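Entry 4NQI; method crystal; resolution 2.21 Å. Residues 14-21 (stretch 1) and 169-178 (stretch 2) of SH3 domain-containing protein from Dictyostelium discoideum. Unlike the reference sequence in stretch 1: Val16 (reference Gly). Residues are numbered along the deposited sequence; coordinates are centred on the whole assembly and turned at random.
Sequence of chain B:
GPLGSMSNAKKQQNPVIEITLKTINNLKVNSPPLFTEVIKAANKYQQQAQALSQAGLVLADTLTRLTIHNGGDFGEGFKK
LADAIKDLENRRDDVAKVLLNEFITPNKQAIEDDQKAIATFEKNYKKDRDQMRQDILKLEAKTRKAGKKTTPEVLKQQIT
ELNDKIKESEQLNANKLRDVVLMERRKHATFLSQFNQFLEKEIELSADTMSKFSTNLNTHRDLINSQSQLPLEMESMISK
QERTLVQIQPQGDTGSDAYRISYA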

# COMPACT_ATOMS: atom_id res chain seq x y z
N ASN B 14 -5.64 50.58 3.28
CA ASN B 14 -6.03 49.92 4.52
C ASN B 14 -5.73 48.42 4.50
O ASN B 14 -6.30 47.68 3.71
CB ASN B 14 -7.52 50.16 4.80
CG ASN B 14 -7.93 49.73 6.20
OD1 ASN B 14 -7.24 48.95 6.86
ND2 ASN B 14 -9.07 50.24 6.66
N PRO B 15 -4.82 47.98 5.39
CA PRO B 15 -4.39 46.59 5.55
C PRO B 15 -5.52 45.61 5.90
O PRO B 15 -5.57 44.53 5.30
CB PRO B 15 -3.39 46.66 6.71
CG PRO B 15 -2.89 48.06 6.68
CD PRO B 15 -4.05 48.90 6.24
N VAL B 16 -6.37 45.96 6.86
CA VAL B 16 -7.51 45.11 7.25
C VAL B 16 -8.39 44.76 6.05
O VAL B 16 -8.70 43.59 5.81
CB VAL B 16 -8.37 45.78 8.35
CG1 VAL B 16 -9.73 45.10 8.46
CG2 VAL B 16 -7.65 45.76 9.69
N ILE B 17 -8.77 45.79 5.30
CA ILE B 17 -9.57 45.63 4.09
C ILE B 17 -8.81 44.85 3.00
O ILE B 17 -9.40 44.03 2.30
CB ILE B 17 -10.01 47.01 3.54
CG1 ILE B 17 -10.81 47.77 4.60
CG2 ILE B 17 -10.83 46.85 2.27
N GLU B 18 -7.51 45.11 2.88
CA GLU B 18 -6.69 44.44 1.87
C GLU B 18 -6.62 42.92 2.05
O GLU B 18 -6.74 42.18 1.07
CB GLU B 18 -5.28 45.03 1.84
N ILE B 19 -6.43 42.46 3.28
CA ILE B 19 -6.35 41.03 3.56
C ILE B 19 -7.72 40.36 3.41
O ILE B 19 -7.82 39.24 2.92
CB ILE B 19 -5.78 40.75 4.97
CG1 ILE B 19 -4.44 41.47 5.16
CG2 ILE B 19 -5.64 39.25 5.20
CD1 ILE B 19 -3.42 41.22 4.06
N THR B 20 -8.76 41.07 3.84
CA THR B 20 -10.14 40.59 3.70
C THR B 20 -10.43 40.31 2.23
O THR B 20 -10.92 39.24 1.87
CB THR B 20 -11.15 41.62 4.25
OG1 THR B 20 -10.73 42.07 5.54
CG2 THR B 20 -12.54 41.01 4.35
N LEU B 21 -10.12 41.30 1.39
CA LEU B 21 -10.26 41.18 -0.06
C LEU B 21 -9.39 40.06 -0.62
O LEU B 21 -9.83 39.32 -1.52
CB LEU B 21 -9.90 42.50 -0.73
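Stretch 2 (169-178) SEQLNANKLR

Residues 169-178 are helical throughout, within a helix that extends beyond both ends of the stretch, and they pack against the helix that runs from Pro15 to Leu21 and continues beyond it. The two axes approach to 9.1 Å, and their N-to-C directions differ by 33° (signed crossing angle 33°), so the helices run in the same general sense. The CA-CA register supports this: Val16 CA lies 6.4 Å from Ala174 CA, Ile17 CA 6.4 Å from Asn173 CA, and Thr20 CA 5.0 Å from Leu177 CA; from the Val16/Ile17 level to Thr20, the partner advances overall from Asn173/Ala174 to Leu177, although the first two pairs step in opposite order. Of the three pairs, Thr20 CA and Leu177 CA are the closest.

Val16, which differs from the reference sequence, points toward stretch 2 with chi1 in the t rotamer. Its CG1 reaches 3.4 Å from Asn173 O, 3.8 Å from Asn173 CB and 4.2 Å from Leu177 CB, lodging the methyl against one turn of the partner helix. Leu177 (chi1 t, chi2 p) has the largest covered area of any residue here. Its CD1 lies 4.0 Å from Ile19 CG2 and 3.4 Å from Thr20 OG1, while Thr20 CG2 meets Lys176 O at 3.8 Å.

No direct hydrogen bond joins the modelled atoms of the two stretches; polar contact runs through water. Thr20 OG1 donates to Val16 O within its own helix (2.6 Å) and accepts from water 2 (2.9 Å from OG1), which also donates to Asn173 O (2.6 Å from that atom). Near the start of stretch 1, the O atom of water 1 accepts from Asn14 ND2 at 2.5 Å and from Asn173 ND2 at 2.9 Å, spanning amide nitrogens that stand 4.2 Å apart, Asn14 ND2 to Asn173 ND2. The summed buried area, 349 Å², describes a modest contact.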

# COMPACT_ATOMS: atom_id res chain seq x y z
N SER B 169 -17.83 51.71 11.59
CA SER B 169 -17.43 51.16 10.29
C SER B 169 -16.11 50.40 10.41
O SER B 169 -15.92 49.37 9.76
CB SER B 169 -17.26 52.29 9.28
OG SER B 169 -16.54 51.86 8.14
N GLU B 170 -15.22 50.93 11.23
CA GLU B 170 -13.91 50.33 11.43
C GLU B 170 -14.05 48.98 12.12
O GLU B 170 -13.26 48.07 11.88
CB GLU B 170 -13.04 51.26 12.28
CG GLU B 170 -11.62 51.42 11.79
CD GLU B 170 -11.52 52.26 10.53
OE1 GLU B 170 -12.57 52.64 9.97
OE2 GLU B 170 -10.38 52.55 10.10
N GLN B 171 -15.06 48.86 12.97
CA GLN B 171 -15.30 47.63 13.70
C GLN B 171 -15.97 46.59 12.81
O GLN B 171 -15.94 45.40 13.10
CB GLN B 171 -16.14 47.89 14.95
CG GLN B 171 -15.39 47.61 16.23
CD GLN B 171 -14.48 46.41 16.11
OE1 GLN B 171 -14.94 45.26 16.07
NE2 GLN B 171 -13.17 46.66 16.03
N LEU B 172 -16.59 47.06 11.73
CA LEU B 172 -17.18 46.17 10.74
C LEU B 172 -16.09 45.54 9.89
O LEU B 172 -16.13 44.33 9.61
CB LEU B 172 -18.16 46.93 9.85
CG LEU B 172 -18.72 46.15 8.65
CD1 LEU B 172 -19.53 44.95 9.10
CD2 LEU B 172 -19.55 47.05 7.74
N ASN B 173 -15.11 46.34 9.47
CA ASN B 173 -13.99 45.84 8.67
C ASN B 173 -13.21 44.74 9.39
O ASN B 173 -12.86 43.73 8.80
CB ASN B 173 -13.04 46.98 8.29
CG ASN B 173 -13.71 48.04 7.43
OD1 ASN B 173 -14.74 47.80 6.81
ND2 ASN B 173 -13.10 49.23 7.39
N ALA B 174 -12.95 44.96 10.68
CA ALA B 174 -12.21 44.00 11.49
C ALA B 174 -13.02 42.73 11.77
O ALA B 174 -12.47 41.63 11.79
CB ALA B 174 -11.76 44.64 12.80
N ASN B 175 -14.32 42.89 11.99
CA ASN B 175 -15.21 41.75 12.17
C ASN B 175 -15.29 40.89 10.91
O ASN B 175 -15.28 39.66 10.97
CB ASN B 175 -16.62 42.21 12.56
CG ASN B 175 -16.73 42.57 14.04
OD1 ASN B 175 -16.00 42.04 14.88
ND2 ASN B 175 -17.67 43.46 14.36
N LYS B 176 -15.35 41.56 9.76
CA LYS B 176 -15.42 40.88 8.47
C LYS B 176 -14.09 40.20 8.12
O LYS B 176 -14.07 39.23 7.35
CB LYS B 176 -15.80 41.86 7.36
CG LYS B 176 -17.23 42.37 7.43
CD LYS B 176 -18.22 41.23 7.52
CE LYS B 176 -19.64 41.71 7.31
NZ LYS B 176 -19.77 42.43 6.02
N LEU B 177 -13.00 40.71 8.67
CA LEU B 177 -11.69 40.08 8.47
C LEU B 177 -11.61 38.76 9.23
O LEU B 177 -11.18 37.74 8.68
CB LEU B 177 -10.56 41.01 8.91
CG LEU B 177 -9.16 40.38 8.84
CD1 LEU B 177 -8.83 39.96 7.42
CD2 LEU B 177 -8.10 41.32 9.38
N ARG B 178 -12.01 38.79 10.50
CA ARG B 178 -12.10 37.58 11.32
C ARG B 178 -12.98 36.55 10.64
O ARG B 178 -12.59 35.39 10.49
CB ARG B 178 -12.72 37.91 12.68
CG ARG B 178 -11.77 38.50 13.70
CD ARG B 178 -12.40 38.48 15.09
NE ARG B 178 -11.43 38.78 16.14
CZ ARG B 178 -11.10 40.02 16.52
NH1 ARG B 178 -11.66 41.06 15.92
NH2 ARG B 178 -10.21 40.20 17.48
O HOH W 1 -10.53 49.84 8.60
O HOH W 2 -12.69 44.13 6.23